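Local coordinates for protein glyceraldehyde-3-phosphate dehydrogenase (Sulfolobus solfataricus, PDB 1B7G) that catalyses the phosphorylating oxidation of D-glyceraldehyde 3-phosphate with NADP, its preferred cofactor, or NAD, a step of glycolysis in a hyperthermophilic archaeon, at residues N7-I12 with V29-T34; G13-D18 with R270-I275; I20-D25 with E330-L335. The protein carries 1 engineered substitution. All coordinates share one frame; numbering follows the deposited sequence.

Contact 1 of 3, residues N7-I12 with V29-T34; sequences NGYGTI and VGVAKT. With SO4 (sulfate ion), chain E; SO4 (sulfate ion), chain G.
Val-29 and Gly-30 carry strand 26-32 up beside strand 2-7; helix 11-21 connects these two parallel strands in the beta-alpha-beta crossover that opens the Rossmann fold. Val-31 turns toward Tyr-9 and brings both methyls to one ring carbon, CG2 at 3.5 Å and CG1 at 3.6 Å from Tyr-9 CD1. The ring reaches it because Tyr-9 CG stands anti to the backbone N (chi1 -163°), and it packs on Lys-14 and Ala-17 of the helix as well. Ala-32 pairs with Asn-7, and their side chains share a face of the sheet: Asn-7 OD1 lies 3.4 Å from Ala-32 CB, while ND2 bonds Tyr-97. The carbonyl of Ala-32 takes two N-H groups, Gly-8 N at 2.8 Å, coming from above the carbonyl plane, and more weakly Tyr-9 N at 3.1 Å, which pins the inverse gamma turn centred on Tyr-9. Lys-33 bends at chi2 (91°), so its chain passes Tyr-9 CB and NZ bonds one sulfate weakly. Thr-34 N gives that sulfate's O1 a 3.0 Å hydrogen bond, and Ser-35 adds another. Thr-11 N gives O2 of the second sulfate a 2.9 Å hydrogen bond that is nearly straight (167°). The two sulfates, probably from the crystallisation liquor, are held at the helix start and just past the second strand, positions consistent with pockets for the phosphates of NADP.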
# COMPACT_ATOMS: atom_id res chain seq x y z
N ASN A 7 -14.12 -8.64 17.63
CA ASN A 7 -13.71 -10.04 17.82
C ASN A 7 -13.10 -10.55 16.52
O ASN A 7 -13.76 -10.66 15.50
CB ASN A 7 -14.92 -10.84 18.31
CG ASN A 7 -14.53 -12.28 18.66
OD1 ASN A 7 -13.36 -12.61 18.64
ND2 ASN A 7 -15.52 -13.12 18.96
N GLY A 8 -11.77 -10.69 16.52
CA GLY A 8 -10.98 -11.08 15.38
C GLY A 8 -10.22 -9.93 14.73
O GLY A 8 -10.71 -9.33 13.76
N TYR A 9 -9.01 -9.62 15.16
CA TYR A 9 -8.20 -8.53 14.63
C TYR A 9 -7.47 -8.95 13.37
O TYR A 9 -6.23 -9.10 13.40
CB TYR A 9 -7.18 -8.12 15.73
CG TYR A 9 -6.54 -6.77 15.53
CD1 TYR A 9 -7.29 -5.61 15.75
CD2 TYR A 9 -5.23 -6.62 15.12
CE1 TYR A 9 -6.72 -4.36 15.58
CE2 TYR A 9 -4.66 -5.36 14.96
CZ TYR A 9 -5.42 -4.25 15.19
OH TYR A 9 -4.87 -2.99 14.98
N GLY A 10 -8.18 -9.13 12.24
CA GLY A 10 -7.48 -9.58 11.00
C GLY A 10 -7.63 -8.46 9.98
O GLY A 10 -7.75 -7.29 10.39
N THR A 11 -7.74 -8.77 8.68
CA THR A 11 -7.86 -7.70 7.67
C THR A 11 -9.01 -6.75 7.96
O THR A 11 -8.84 -5.55 7.89
CB THR A 11 -8.20 -8.36 6.29
OG1 THR A 11 -7.05 -9.15 6.00
CG2 THR A 11 -8.38 -7.31 5.20
N ILE A 12 -10.21 -7.31 8.17
CA ILE A 12 -11.40 -6.48 8.43
C ILE A 12 -11.38 -5.90 9.87
O ILE A 12 -11.64 -4.73 10.04
CB ILE A 12 -12.68 -7.27 8.24
CG1 ILE A 12 -12.74 -8.04 6.90
CG2 ILE A 12 -13.93 -6.38 8.38
CD1 ILE A 12 -12.40 -7.21 5.69
N VAL A 29 -13.39 -0.74 22.96
CA VAL A 29 -13.10 -1.37 24.24
C VAL A 29 -11.85 -2.21 24.13
O VAL A 29 -11.02 -2.29 25.04
CB VAL A 29 -14.28 -2.27 24.71
CG1 VAL A 29 -13.86 -3.21 25.82
CG2 VAL A 29 -15.46 -1.41 25.16
N GLY A 30 -11.70 -2.91 22.99
CA GLY A 30 -10.53 -3.78 22.85
C GLY A 30 -10.81 -4.74 21.67
O GLY A 30 -11.89 -4.66 21.08
N VAL A 31 -9.82 -5.55 21.31
CA VAL A 31 -9.96 -6.46 20.17
C VAL A 31 -9.56 -7.87 20.60
O VAL A 31 -8.74 -8.05 21.50
CB VAL A 31 -9.07 -6.04 18.98
CG1 VAL A 31 -9.32 -4.60 18.58
CG2 VAL A 31 -7.59 -6.22 19.23
N ALA A 32 -10.12 -8.87 19.91
CA ALA A 32 -9.83 -10.26 20.27
C ALA A 32 -9.04 -10.96 19.15
O ALA A 32 -9.34 -10.79 17.96
CB ALA A 32 -11.12 -10.97 20.60
N LYS A 33 -8.04 -11.74 19.56
CA LYS A 33 -7.13 -12.37 18.59
C LYS A 33 -6.51 -13.64 19.15
O LYS A 33 -6.35 -13.73 20.37
CB LYS A 33 -6.02 -11.35 18.32
CG LYS A 33 -4.87 -11.86 17.49
CD LYS A 33 -5.06 -11.64 16.01
CE LYS A 33 -3.78 -11.97 15.23
NZ LYS A 33 -4.04 -11.97 13.77
N THR A 34 -6.19 -14.64 18.32
CA THR A 34 -5.64 -15.88 18.84
C THR A 34 -4.12 -15.96 18.79
O THR A 34 -3.52 -16.49 19.74
CB THR A 34 -6.22 -17.12 18.14
OG1 THR A 34 -7.63 -17.18 18.37
CG2 THR A 34 -5.60 -18.39 18.71
S SO4 E . -5.30 -15.65 14.42
O1 SO4 E . -5.07 -14.68 15.54
O2 SO4 E . -4.41 -15.28 13.26
O3 SO4 E . -6.72 -15.58 13.97
O4 SO4 E . -4.99 -17.04 14.86
S SO4 G . -7.11 -12.52 7.92
O1 SO4 G . -5.83 -11.92 8.41
O2 SO4 G . -8.09 -11.42 7.60
O3 SO4 G . -7.68 -13.40 8.99
O4 SO4 G . -6.86 -13.34 6.69

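Contact 2 of 3, residues G13-D18 with R270-I275; sequences GKRVAD and RDRNDI
A salt-bridge cluster at the interface between two subunits fastens helix 11-21 to the loop that follows helix 258-267. Arg-272 carries most of it. Its chain runs extended from CG to NE toward the helix and ends in a fork whose two prongs, Arg-272 NH1 and NH2, grip a single atom, Asp-18 OD2, at 2.9 Å and 3.0 Å. That oxygen lies near the guanidinium plane, yet both donors meet it from above the carboxylate plane, the two planes being 30° apart. Arg-272 NH1 also makes a salt bridge with Asp-271 OD1 at 3.2 Å, so one positive group serves two carboxylates and probably offsets their mutual repulsion. Over one face of the same guanidinium lies Lys-14 CG, 4.0 Å from Arg-272 NH2.

The helix is the first of the Rossmann nucleotide-binding unit and the loop belongs to the catalytic half of the chain, so these bonds span the two domains. Lys-14 NZ passes on to Glu-263 and Asp-267 of the second subunit, whose Lys-269 also reaches Asp-18 OD2, while Asp-18 OD1 is held by Arg-46. Arg-272 NE is paired with Asp-267 of the second subunit.

Arg-15 meets Asp-274 tip to tip and side-on: NE bonds OD2 at 2.8 Å (157°), and NH2 bonds OD1 at 3.1 Å (154°). Each oxygen uses its syn lone pair. The aliphatic part of Arg-272 crosses over one face of this second guanidinium, with its CD 3.5 Å from Arg-15 NH2. Arg-15 NH1 turns back to the carbonyl of Thr-11, which holds the group by a third nitrogen.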
# COMPACT_ATOMS: atom_id res chain seq x y z
N GLY A 13 -11.15 -6.76 10.86
CA GLY A 13 -11.15 -6.34 12.26
C GLY A 13 -10.21 -5.19 12.55
O GLY A 13 -10.59 -4.20 13.15
N LYS A 14 -8.93 -5.27 12.11
CA LYS A 14 -8.02 -4.14 12.35
C LYS A 14 -8.62 -2.86 11.79
O LYS A 14 -8.48 -1.77 12.39
CB LYS A 14 -6.62 -4.44 11.85
CG LYS A 14 -6.34 -4.34 10.34
CD LYS A 14 -4.95 -4.93 10.08
CE LYS A 14 -4.72 -5.26 8.63
NZ LYS A 14 -3.30 -5.66 8.38
N ARG A 15 -9.26 -2.88 10.62
CA ARG A 15 -9.85 -1.69 10.05
C ARG A 15 -11.18 -1.35 10.75
O ARG A 15 -11.48 -0.15 10.87
CB ARG A 15 -10.10 -1.84 8.54
CG ARG A 15 -8.84 -2.16 7.76
CD ARG A 15 -9.22 -2.82 6.41
NE ARG A 15 -8.12 -2.41 5.47
CZ ARG A 15 -7.04 -3.17 5.31
NH1 ARG A 15 -6.93 -4.31 5.99
NH2 ARG A 15 -6.09 -2.83 4.45
N VAL A 16 -11.92 -2.32 11.24
CA VAL A 16 -13.17 -1.91 11.96
C VAL A 16 -12.78 -1.28 13.30
O VAL A 16 -13.39 -0.29 13.73
CB VAL A 16 -14.19 -3.01 12.07
CG1 VAL A 16 -15.32 -2.56 13.01
CG2 VAL A 16 -14.83 -3.29 10.65
N ALA A 17 -11.68 -1.78 13.90
CA ALA A 17 -11.20 -1.16 15.15
C ALA A 17 -10.77 0.27 14.93
O ALA A 17 -11.25 1.16 15.66
CB ALA A 17 -10.14 -2.02 15.80
N ASP A 18 -10.00 0.56 13.87
CA ASP A 18 -9.61 1.90 13.56
C ASP A 18 -10.79 2.82 13.23
O ASP A 18 -10.78 3.99 13.66
CB ASP A 18 -8.58 1.97 12.44
CG ASP A 18 -7.18 1.60 12.86
OD1 ASP A 18 -6.92 1.34 14.06
OD2 ASP A 18 -6.31 1.57 11.97
N ARG A 270 -4.44 7.65 1.31
CA ARG A 270 -5.57 7.07 2.02
C ARG A 270 -5.01 6.04 3.00
O ARG A 270 -4.01 5.39 2.65
CB ARG A 270 -6.58 6.43 1.04
CG ARG A 270 -7.01 7.47 -0.01
CD ARG A 270 -8.25 7.03 -0.79
NE ARG A 270 -9.48 7.19 0.00
CZ ARG A 270 -10.66 6.65 -0.29
NH1 ARG A 270 -10.84 5.87 -1.38
NH2 ARG A 270 -11.70 6.91 0.48
N ASP A 271 -5.65 5.88 4.14
CA ASP A 271 -5.17 4.98 5.18
C ASP A 271 -5.06 3.55 4.71
O ASP A 271 -6.06 2.97 4.25
CB ASP A 271 -6.12 5.06 6.40
CG ASP A 271 -5.52 4.39 7.62
OD1 ASP A 271 -5.66 3.16 7.81
OD2 ASP A 271 -4.89 5.12 8.42
N ARG A 272 -3.88 2.94 4.77
CA ARG A 272 -3.67 1.58 4.30
C ARG A 272 -3.91 1.43 2.81
O ARG A 272 -4.01 0.31 2.30
CB ARG A 272 -4.51 0.52 5.02
CG ARG A 272 -4.49 0.48 6.53
CD ARG A 272 -4.89 -0.85 7.12
NE ARG A 272 -4.56 -1.02 8.52
CZ ARG A 272 -5.17 -0.44 9.55
NH1 ARG A 272 -6.18 0.39 9.33
NH2 ARG A 272 -4.81 -0.71 10.81
N ASN A 273 -3.93 2.47 2.01
CA ASN A 273 -4.27 2.46 0.62
C ASN A 273 -5.71 1.94 0.42
O ASN A 273 -6.00 1.55 -0.71
CB ASN A 273 -3.34 1.63 -0.29
CG ASN A 273 -1.96 1.38 0.20
OD1 ASN A 273 -1.47 0.23 0.18
ND2 ASN A 273 -1.31 2.40 0.76
N ASP A 274 -6.60 2.04 1.39
CA ASP A 274 -7.97 1.56 1.28
C ASP A 274 -8.83 2.37 0.34
O ASP A 274 -8.78 3.59 0.26
CB ASP A 274 -8.67 1.49 2.67
CG ASP A 274 -8.09 0.36 3.50
OD1 ASP A 274 -7.31 -0.46 2.92
OD2 ASP A 274 -8.39 0.26 4.70
N ILE A 275 -9.67 1.66 -0.43
CA ILE A 275 -10.67 2.33 -1.27
C ILE A 275 -11.99 1.60 -1.00
O ILE A 275 -12.35 0.64 -1.69
CB ILE A 275 -10.39 2.33 -2.75
CG1 ILE A 275 -9.05 3.00 -3.13
CG2 ILE A 275 -11.52 2.94 -3.59
CD1 ILE A 275 -8.70 2.82 -4.60

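Contact 3 of 3, residues I20-D25 with E330-L335; sequences IIKQPD and ESLGIL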
# COMPACT_ATOMS: atom_id res chain seq x y z
N ILE A 20 -13.84 2.57 14.45
CA ILE A 20 -14.53 2.74 15.72
C ILE A 20 -13.85 3.86 16.53
O ILE A 20 -14.52 4.78 17.01
CB ILE A 20 -14.48 1.45 16.52
CG1 ILE A 20 -15.44 0.42 15.89
CG2 ILE A 20 -14.84 1.66 18.01
CD1 ILE A 20 -15.18 -0.97 16.42
N ILE A 21 -12.52 3.86 16.47
CA ILE A 21 -11.72 4.90 17.07
C ILE A 21 -12.05 6.25 16.47
O ILE A 21 -12.18 7.24 17.22
CB ILE A 21 -10.20 4.63 16.97
CG1 ILE A 21 -9.88 3.36 17.72
CG2 ILE A 21 -9.43 5.82 17.56
CD1 ILE A 21 -8.45 2.86 17.67
N LYS A 22 -12.33 6.33 15.18
CA LYS A 22 -12.66 7.60 14.56
C LYS A 22 -14.09 8.05 14.77
O LYS A 22 -14.41 9.18 14.37
CB LYS A 22 -12.34 7.57 13.05
CG LYS A 22 -10.86 7.31 12.80
CD LYS A 22 -10.60 7.36 11.29
CE LYS A 22 -9.10 7.31 11.00
NZ LYS A 22 -8.87 7.49 9.54
N GLN A 23 -14.97 7.26 15.35
CA GLN A 23 -16.37 7.71 15.49
C GLN A 23 -16.49 8.60 16.74
O GLN A 23 -15.90 8.25 17.77
CB GLN A 23 -17.28 6.51 15.62
CG GLN A 23 -17.41 5.63 14.37
CD GLN A 23 -17.48 6.38 13.08
OE1 GLN A 23 -18.47 7.04 12.75
NE2 GLN A 23 -16.37 6.35 12.31
N PRO A 24 -17.27 9.65 16.68
CA PRO A 24 -17.48 10.53 17.84
C PRO A 24 -18.33 9.90 18.92
O PRO A 24 -18.25 10.31 20.10
CB PRO A 24 -18.19 11.74 17.26
CG PRO A 24 -18.89 11.21 16.05
CD PRO A 24 -17.97 10.15 15.49
N ASP A 25 -19.17 8.92 18.59
CA ASP A 25 -20.10 8.34 19.55
C ASP A 25 -19.79 6.94 19.94
O ASP A 25 -20.62 6.18 20.50
CB ASP A 25 -21.54 8.42 18.97
CG ASP A 25 -21.65 7.68 17.63
OD1 ASP A 25 -20.64 7.51 16.92
OD2 ASP A 25 -22.76 7.28 17.26
N GLU A 330 -18.22 11.08 6.75
CA GLU A 330 -17.31 12.19 6.99
C GLU A 330 -16.09 11.73 7.76
O GLU A 330 -14.97 12.08 7.45
CB GLU A 330 -18.04 13.30 7.79
CG GLU A 330 -17.27 14.61 7.81
CD GLU A 330 -16.12 14.75 8.76
OE1 GLU A 330 -16.05 14.06 9.81
OE2 GLU A 330 -15.23 15.60 8.48
N SER A 331 -16.32 10.96 8.85
CA SER A 331 -15.21 10.58 9.68
C SER A 331 -14.23 9.63 8.97
O SER A 331 -13.08 9.51 9.44
CB SER A 331 -15.68 9.91 10.97
OG SER A 331 -16.41 8.71 10.71
N LEU A 332 -14.73 8.81 8.02
CA LEU A 332 -13.80 7.80 7.45
C LEU A 332 -13.26 8.26 6.12
O LEU A 332 -12.60 7.46 5.43
CB LEU A 332 -14.54 6.47 7.30
CG LEU A 332 -15.01 5.82 8.61
CD1 LEU A 332 -15.62 4.46 8.32
CD2 LEU A 332 -13.85 5.65 9.58
N GLY A 333 -13.64 9.46 5.73
CA GLY A 333 -13.21 10.06 4.48
C GLY A 333 -13.75 9.33 3.26
O GLY A 333 -13.01 9.18 2.28
N ILE A 334 -15.02 8.95 3.29
CA ILE A 334 -15.65 8.23 2.18
C ILE A 334 -15.92 9.20 1.04
O ILE A 334 -16.24 10.37 1.27
CB ILE A 334 -16.93 7.53 2.64
CG1 ILE A 334 -16.69 6.50 3.74
CG2 ILE A 334 -17.69 6.89 1.49
CD1 ILE A 334 -15.56 5.51 3.47
N LEU A 335 -15.70 8.78 -0.19
CA LEU A 335 -15.88 9.67 -1.33
C LEU A 335 -17.11 9.43 -2.17
O LEU A 335 -17.73 8.39 -2.12
CB LEU A 335 -14.63 9.46 -2.24
CG LEU A 335 -13.28 9.73 -1.58
CD1 LEU A 335 -12.13 9.28 -2.52
CD2 LEU A 335 -13.13 11.21 -1.23
O HOH W 1 -10.63 9.11 7.95
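Gln-23 and Leu-332 cross at about a right angle where the end of helix 11-21 meets the end of helix 321-331. The latter helix closes in a Schellman motif, with Gly-333 taking a positive phi (67°), and this turn then leads the chain away toward Glu-277 and Arg-245. Gln-23 starts with CG beside the backbone N and then bends sharply at chi2 (-40°), which swings its amide across to Ser-331. Gln-23 NE2 donates to Ser-331 OG at 2.9 Å, with an N-H...O angle of 143° and the hydroxyl oxygen tilted somewhat from the amide plane.

Both polar groups have further partners. The amide has further bonds from NE2 to the carbonyl of Ala-19 and from Arg-313 to OE1, which together fix which way round it lies. Ser-331 OG, set between its own backbone N and carbonyl carbon, is also hydrogen-bonded to the carbonyl oxygens of Ile-327 and Thr-328, one turn back in its helix. Replacing Gln-23 by an alanine here would probably loosen the join of the two helix ends, since the bond to Ser-331 and the links to Ala-19 and Arg-313 would all go with the amide.

Leu-332 extends one branch to the same place: CD2 comes within 3.8 Å of Gln-23 NE2 and touches Lys-22 CD at 4.1 Å. Lys-22 lies obliquely to this leucine. Lys-22 O packs 3.7 Å from Ser-331 CB, and the lysine chain, extended beyond CG, passes the Ser-331 carbonyl. At its tip a water bridges the segments, accepting from Lys-22 NZ at 2.9 Å and donating to Ser-331 O at 2.9 Å.

How the contacts relate
From the N terminus the chain runs out of strand 2-7 through helix 11-21, so that 7-12, 13-18 and 20-25 supply the first halves of contacts 1, 2 and 3 in turn. Their partners follow in the same order, 29-34, 270-275 and 330-335, so every pair of contacts crosses and none nests. Contact 1 closes a short loop within the first beta-alpha-beta unit. Contacts 2 and 3 close loops of some 250 and 300 residues, joining the helix to the catalytic half and to the C-terminal helix. Val-31 packs on Ala-17 between contacts 1 and 2; Arg-270 packs on Leu-335 between contacts 2 and 3.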